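PDB 6D21: FERM, RhoGEF and pleckstrin domain protein 2 from Danio rerio, which probably activates RAC1 as a guanine nucleotide exchange factor that helps remodel the actin cytoskeleton, and is represented here by its FERM domain. Local coordinates for residues 2-7 / 70-75; 9-14 / 77-82. One frame throughout, in Å; residues are numbered along the deposited sequence.

Contact 1 of 2, residues 2-7 / 70-75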
loop_
_atom_site.group_PDB
_atom_site.type_symbol
_atom_site.label_atom_id
_atom_site.label_comp_id
_atom_site.label_asym_id
_atom_site.label_seq_id
_atom_site.Cartn_x
_atom_site.Cartn_y
_atom_site.Cartn_z
ATOM N N LYS A 2 20.909 -23.427 -11.392
ATOM C CA LYS A 2 20.439 -22.843 -12.640
ATOM C C LYS A 2 20.218 -21.342 -12.483
ATOM O O LYS A 2 20.514 -20.762 -11.438
ATOM C CB LYS A 2 19.161 -23.529 -13.103
ATOM N N GLY A 3 19.703 -20.718 -13.534
ATOM C CA GLY A 3 19.412 -19.298 -13.514
ATOM C C GLY A 3 17.932 -19.058 -13.746
ATOM O O GLY A 3 17.281 -19.820 -14.458
ATOM N N LEU A 4 17.393 -18.003 -13.141
ATOM C CA LEU A 4 15.964 -17.712 -13.240
ATOM C C LEU A 4 15.690 -16.398 -13.949
ATOM O O LEU A 4 16.506 -15.481 -13.916
ATOM C CB LEU A 4 15.310 -17.663 -11.855
ATOM C CG LEU A 4 15.287 -18.927 -11.002
ATOM C CD1 LEU A 4 14.435 -18.680 -9.772
ATOM C CD2 LEU A 4 14.775 -20.117 -11.800
ATOM N N GLN A 5 14.523 -16.315 -14.575
ATOM C CA GLN A 5 14.066 -15.077 -15.170
ATOM C C GLN A 5 12.746 -14.673 -14.536
ATOM O O GLN A 5 11.731 -15.354 -14.673
ATOM C CB GLN A 5 13.923 -15.215 -16.681
ATOM C CG GLN A 5 13.563 -13.914 -17.361
ATOM C CD GLN A 5 13.825 -13.953 -18.844
ATOM O OE1 GLN A 5 13.505 -14.933 -19.519
ATOM N NE2 GLN A 5 14.430 -12.893 -19.361
ATOM N N ILE A 6 12.773 -13.556 -13.826
ATOM C CA ILE A 6 11.624 -13.146 -13.043
ATOM C C ILE A 6 11.076 -11.825 -13.582
ATOM O O ILE A 6 11.820 -10.909 -13.937
ATOM C CB ILE A 6 11.998 -13.064 -11.541
ATOM C CG1 ILE A 6 12.250 -14.481 -11.001
ATOM C CG2 ILE A 6 10.923 -12.389 -10.732
ATOM C CD1 ILE A 6 12.344 -14.572 -9.495
ATOM N N ARG A 7 9.758 -11.776 -13.678
ATOM C CA ARG A 7 9.038 -10.657 -14.243
ATOM C C ARG A 7 8.491 -9.787 -13.114
ATOM O O ARG A 7 7.749 -10.264 -12.244
ATOM C CB ARG A 7 7.899 -11.164 -15.122
ATOM C CG ARG A 7 7.049 -10.094 -15.775
ATOM C CD ARG A 7 5.604 -10.570 -15.936
ATOM N NE ARG A 7 5.472 -11.880 -16.572
ATOM C CZ ARG A 7 5.077 -12.073 -17.826
ATOM N NH1 ARG A 7 4.779 -11.043 -18.610
ATOM N NH2 ARG A 7 4.975 -13.305 -18.292
ATOM N N ARG A 70 5.806 -21.237 -6.645
ATOM C CA ARG A 70 5.878 -22.508 -7.364
ATOM C C ARG A 70 6.558 -22.429 -8.736
ATOM O O ARG A 70 7.501 -23.169 -9.018
ATOM C CB ARG A 70 4.473 -23.087 -7.539
ATOM C CG ARG A 70 4.411 -24.230 -8.538
ATOM C CD ARG A 70 3.014 -24.808 -8.628
ATOM N NE ARG A 70 2.595 -25.359 -7.348
ATOM C CZ ARG A 70 1.394 -25.867 -7.112
ATOM N NH1 ARG A 70 0.488 -25.896 -8.076
ATOM N NH2 ARG A 70 1.102 -26.350 -5.915
ATOM N N ARG A 71 6.036 -21.562 -9.596
ATOM C CA ARG A 71 6.602 -21.321 -10.919
ATOM C C ARG A 71 7.115 -19.890 -10.982
ATOM O O ARG A 71 6.398 -19.012 -11.446
ATOM C CB ARG A 71 5.561 -21.539 -12.027
ATOM C CG ARG A 71 4.996 -22.936 -12.132
ATOM C CD ARG A 71 6.063 -23.920 -12.530
ATOM N NE ARG A 71 5.504 -25.023 -13.295
ATOM C CZ ARG A 71 6.033 -26.239 -13.324
ATOM N NH1 ARG A 71 7.123 -26.493 -12.614
ATOM N NH2 ARG A 71 5.466 -27.196 -14.050
ATOM N N PRO A 72 8.348 -19.651 -10.507
ATOM C CA PRO A 72 8.852 -18.272 -10.421
ATOM C C PRO A 72 8.878 -17.585 -11.786
ATOM O O PRO A 72 8.639 -16.388 -11.854
ATOM C CB PRO A 72 10.266 -18.444 -9.854
ATOM C CG PRO A 72 10.239 -19.770 -9.153
ATOM C CD PRO A 72 9.313 -20.630 -9.975
ATOM N N MET A 73 9.113 -18.360 -12.843
ATOM C CA MET A 73 9.162 -17.853 -14.211
ATOM C C MET A 73 7.792 -17.426 -14.734
ATOM O O MET A 73 7.704 -16.559 -15.595
ATOM C CB MET A 73 9.749 -18.914 -15.150
ATOM C CG MET A 73 10.915 -19.701 -14.564
ATOM S SD MET A 73 12.488 -18.818 -14.575
ATOM C CE MET A 73 13.055 -19.088 -16.253
ATOM N N ASN A 74 6.728 -18.047 -14.230
ATOM C CA ASN A 74 5.371 -17.689 -14.643
ATOM C C ASN A 74 4.612 -16.799 -13.650
ATOM O O ASN A 74 3.451 -16.459 -13.869
ATOM C CB ASN A 74 4.558 -18.952 -14.901
ATOM C CG ASN A 74 5.109 -19.760 -16.053
ATOM O OD1 ASN A 74 5.749 -19.209 -16.947
ATOM N ND2 ASN A 74 4.868 -21.068 -16.039
ATOM N N THR A 75 5.272 -16.403 -12.576
ATOM C CA THR A 75 4.609 -15.633 -11.526
ATOM C C THR A 75 4.822 -14.128 -11.681
ATOM O O THR A 75 5.924 -13.663 -11.960
ATOM C CB THR A 75 5.107 -16.080 -10.142
ATOM O OG1 THR A 75 4.922 -17.497 -10.021
ATOM C CG2 THR A 75 4.347 -15.370 -9.030
HETATM O O HOH W 1 8.151 -14.215 -12.919
#
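Leu4 and Pro72 meet at the apolar centre, where strand 3-9 is covered by the loop that leads into strand 76-81, its neighbour in the sheet. The CD1 branch of Leu4 approaches CB of the proline ring at 4.2 Å, and Ile6 brings its CD1 to the same ring carbon at 4.4 Å. The other branch of Leu4, CD2, lies 3.8 Å from SD of Met73, the two side chains crossing at about a right angle. Met73 is folded rather than extended: chi2 (-78°) swings SD toward the strand, and chi3 (-82°) turns the terminal methyl so that CE rests 4.0 Å from CB of Gln5. The backbone N-H of Gln5 points almost straight at the sulfur, with N to SD 3.2 Å and an N-H...S angle of 173°, a weak hydrogen bond in which a thioether stands where a strand partner would offer a carbonyl. Beyond it a water accepts from Arg7 N (3.0 Å) and donates to the carbonyls of Pro72 and Thr75. The loop is braced internally by Thr75 OG1 and Asn74 N, which reach Arg71 O from opposite faces of its plane. All this belongs to the mixed sheet of the ubiquitin-like N-terminal lobe of the FERM domain. The other edge of strand 3-9 pairs with strand 15-21, through Leu4 with Leu20 and Ile6 with Tyr18, while farther along strand 76-81 takes over this edge.

Contact 2 of 2, residues 9-14 / 77-82; sequences QGLDEA and FRLSVK
Gln9 and Arg78 form a parallel beta bridge between the last residue of strand 3-9 and the middle of strand 76-81. Gln9 straddles Arg78 with its backbone: its N donates to Phe77 O (2.7 Å), and its O accepts from Leu79 N (2.9 Å). That carbonyl also receives a CA-H...O contact from Arg78 CA at 3.1 Å. On the face shared by the bridged side chains, CB of Gln9 lies 4.1 Å from CB of Arg78. The arginine runs on, extended, to a salt bridge with Glu48 and a cation-pi contact with Trp56. Such parallel pairing of the first and last strands is characteristic of the beta-grasp fold, with strand order 2-1-5-3-4, here in the ubiquitin-like N-terminal lobe of the FERM domain. Gly10 opens a type I turn to Glu13, overlapped by an Asx turn in which Asp12 OD1 accepts from Ala14 N. Leu11, second in the type I turn, sets CG 3.6 Å from Leu79 O, and its CD1 lies 4.2 Å from CD2 of Leu79. Leu79 CG is anti to its backbone N (chi1 -177°), and the leucine side chains lie roughly perpendicular. Helix 94-110 of the central lobe borders this end: Arg106 NH2 bonds to Leu79 O.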
loop_
_atom_site.group_PDB
_atom_site.type_symbol
_atom_site.label_atom_id
_atom_site.label_comp_id
_atom_site.label_asym_id
_atom_site.label_seq_id
_atom_site.Cartn_x
_atom_site.Cartn_y
_atom_site.Cartn_z
ATOM N N GLN A 9 6.449 -6.208 -12.206
ATOM C CA GLN A 9 5.691 -5.040 -12.612
ATOM C C GLN A 9 5.996 -3.842 -11.724
ATOM O O GLN A 9 5.894 -3.937 -10.498
ATOM C CB GLN A 9 4.198 -5.349 -12.564
ATOM C CG GLN A 9 3.329 -4.147 -12.846
ATOM C CD GLN A 9 1.881 -4.532 -13.036
ATOM O OE1 GLN A 9 1.515 -5.156 -14.040
ATOM N NE2 GLN A 9 1.048 -4.188 -12.058
ATOM N N GLY A 10 6.361 -2.716 -12.335
ATOM C CA GLY A 10 6.663 -1.515 -11.573
ATOM C C GLY A 10 5.390 -0.826 -11.100
ATOM O O GLY A 10 4.289 -1.241 -11.458
ATOM N N LEU A 11 5.534 0.224 -10.293
ATOM C CA LEU A 11 4.374 0.976 -9.859
ATOM C C LEU A 11 3.760 1.735 -11.038
ATOM O O LEU A 11 2.578 2.096 -11.016
ATOM C CB LEU A 11 4.749 1.922 -8.720
ATOM C CG LEU A 11 4.464 1.303 -7.345
ATOM C CD1 LEU A 11 5.207 2.038 -6.203
ATOM C CD2 LEU A 11 2.955 1.313 -7.103
ATOM N N ASP A 12 4.561 1.959 -12.073
ATOM C CA ASP A 12 4.072 2.609 -13.285
ATOM C C ASP A 12 3.441 1.598 -14.241
ATOM O O ASP A 12 3.172 1.915 -15.405
ATOM C CB ASP A 12 5.208 3.361 -13.986
ATOM C CG ASP A 12 6.465 2.515 -14.142
ATOM O OD1 ASP A 12 6.349 1.269 -14.195
ATOM O OD2 ASP A 12 7.569 3.098 -14.219
ATOM N N GLU A 13 3.233 0.386 -13.726
ATOM C CA GLU A 13 2.617 -0.740 -14.442
ATOM C C GLU A 13 3.489 -1.350 -15.552
ATOM O O GLU A 13 3.130 -2.371 -16.139
ATOM C CB GLU A 13 1.264 -0.326 -15.016
ATOM C CG GLU A 13 0.171 -0.229 -13.974
ATOM C CD GLU A 13 -1.210 -0.199 -14.598
ATOM O OE1 GLU A 13 -1.296 0.013 -15.827
ATOM O OE2 GLU A 13 -2.205 -0.403 -13.869
ATOM N N ALA A 14 4.639 -0.745 -15.815
ATOM C CA ALA A 14 5.612 -1.301 -16.750
ATOM C C ALA A 14 6.334 -2.544 -16.198
ATOM O O ALA A 14 6.929 -2.509 -15.119
ATOM C CB ALA A 14 6.630 -0.234 -17.123
ATOM N N PHE A 77 5.309 -10.587 -10.165
ATOM C CA PHE A 77 5.705 -9.796 -8.989
ATOM C C PHE A 77 5.420 -8.349 -9.278
ATOM O O PHE A 77 5.416 -7.936 -10.445
ATOM C CB PHE A 77 7.197 -9.939 -8.662
ATOM C CG PHE A 77 7.617 -11.328 -8.296
ATOM C CD1 PHE A 77 7.682 -12.328 -9.260
ATOM C CD2 PHE A 77 7.979 -11.630 -6.997
ATOM C CE1 PHE A 77 8.075 -13.613 -8.932
ATOM C CE2 PHE A 77 8.381 -12.905 -6.664
ATOM C CZ PHE A 77 8.429 -13.900 -7.632
ATOM N N ARG A 78 5.208 -7.559 -8.227
ATOM C CA ARG A 78 5.031 -6.137 -8.430
ATOM C C ARG A 78 5.645 -5.333 -7.277
ATOM O O ARG A 78 5.674 -5.773 -6.118
ATOM C CB ARG A 78 3.556 -5.769 -8.582
ATOM C CG ARG A 78 2.771 -5.821 -7.290
ATOM C CD ARG A 78 1.278 -5.484 -7.534
ATOM N NE ARG A 78 0.550 -5.528 -6.270
ATOM C CZ ARG A 78 -0.758 -5.363 -6.153
ATOM N NH1 ARG A 78 -1.319 -5.416 -4.955
ATOM N NH2 ARG A 78 -1.493 -5.125 -7.227
ATOM N N LEU A 79 6.156 -4.165 -7.628
ATOM C CA LEU A 79 6.646 -3.210 -6.633
ATOM C C LEU A 79 5.458 -2.604 -5.876
ATOM O O LEU A 79 4.459 -2.238 -6.497
ATOM C CB LEU A 79 7.457 -2.115 -7.323
ATOM C CG LEU A 79 8.104 -1.076 -6.401
ATOM C CD1 LEU A 79 9.168 -1.747 -5.510
ATOM C CD2 LEU A 79 8.692 -0.012 -7.273
ATOM N N SER A 80 5.557 -2.506 -4.545
ATOM C CA SER A 80 4.490 -1.930 -3.732
ATOM C C SER A 80 5.079 -1.169 -2.545
ATOM O O SER A 80 6.142 -1.552 -2.030
ATOM C CB SER A 80 3.532 -3.016 -3.210
ATOM O OG SER A 80 2.853 -3.661 -4.272
ATOM N N VAL A 81 4.379 -0.131 -2.084
ATOM C CA VAL A 81 4.745 0.498 -0.806
ATOM C C VAL A 81 4.424 -0.479 0.328
ATOM O O VAL A 81 3.320 -1.010 0.392
ATOM C CB VAL A 81 3.998 1.817 -0.561
ATOM C CG1 VAL A 81 4.280 2.336 0.861
ATOM C CG2 VAL A 81 4.377 2.861 -1.637
ATOM N N LYS A 82 5.401 -0.760 1.174
ATOM C CA LYS A 82 5.195 -1.614 2.348
ATOM C C LYS A 82 4.908 -0.762 3.594
ATOM O O LYS A 82 4.075 -1.112 4.427
ATOM C CB LYS A 82 6.436 -2.484 2.597
ATOM C CG LYS A 82 6.160 -3.880 3.141
ATOM C CD LYS A 82 5.908 -3.899 4.630
ATOM C CE LYS A 82 5.775 -5.337 5.137
ATOM N NZ LYS A 82 4.564 -6.016 4.592
#

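The two contacts, with centres about 17 Å apart, lie at successive points along strand 3-9, the first beside the loop that leads into strand 76-81, the second where the strands pair. In contact 1 side chains, a sulfur and a water do the joining; contact 2 relies on two backbone hydrogen bonds of a parallel bridge, with buried leucines beside the central lobe. Both are partly buried, but contact 1 has exposed Met73 and lies farther from the centre of the chain, whereas none of the touching residues of contact 2 is exposed. Arg7 O and Phe77 N stand 3.2 Å apart, a probable hydrogen bond, and Ile6 CG2 packs on Phe77 CD1 at 3.6 Å, joining the two contacts across the sheet.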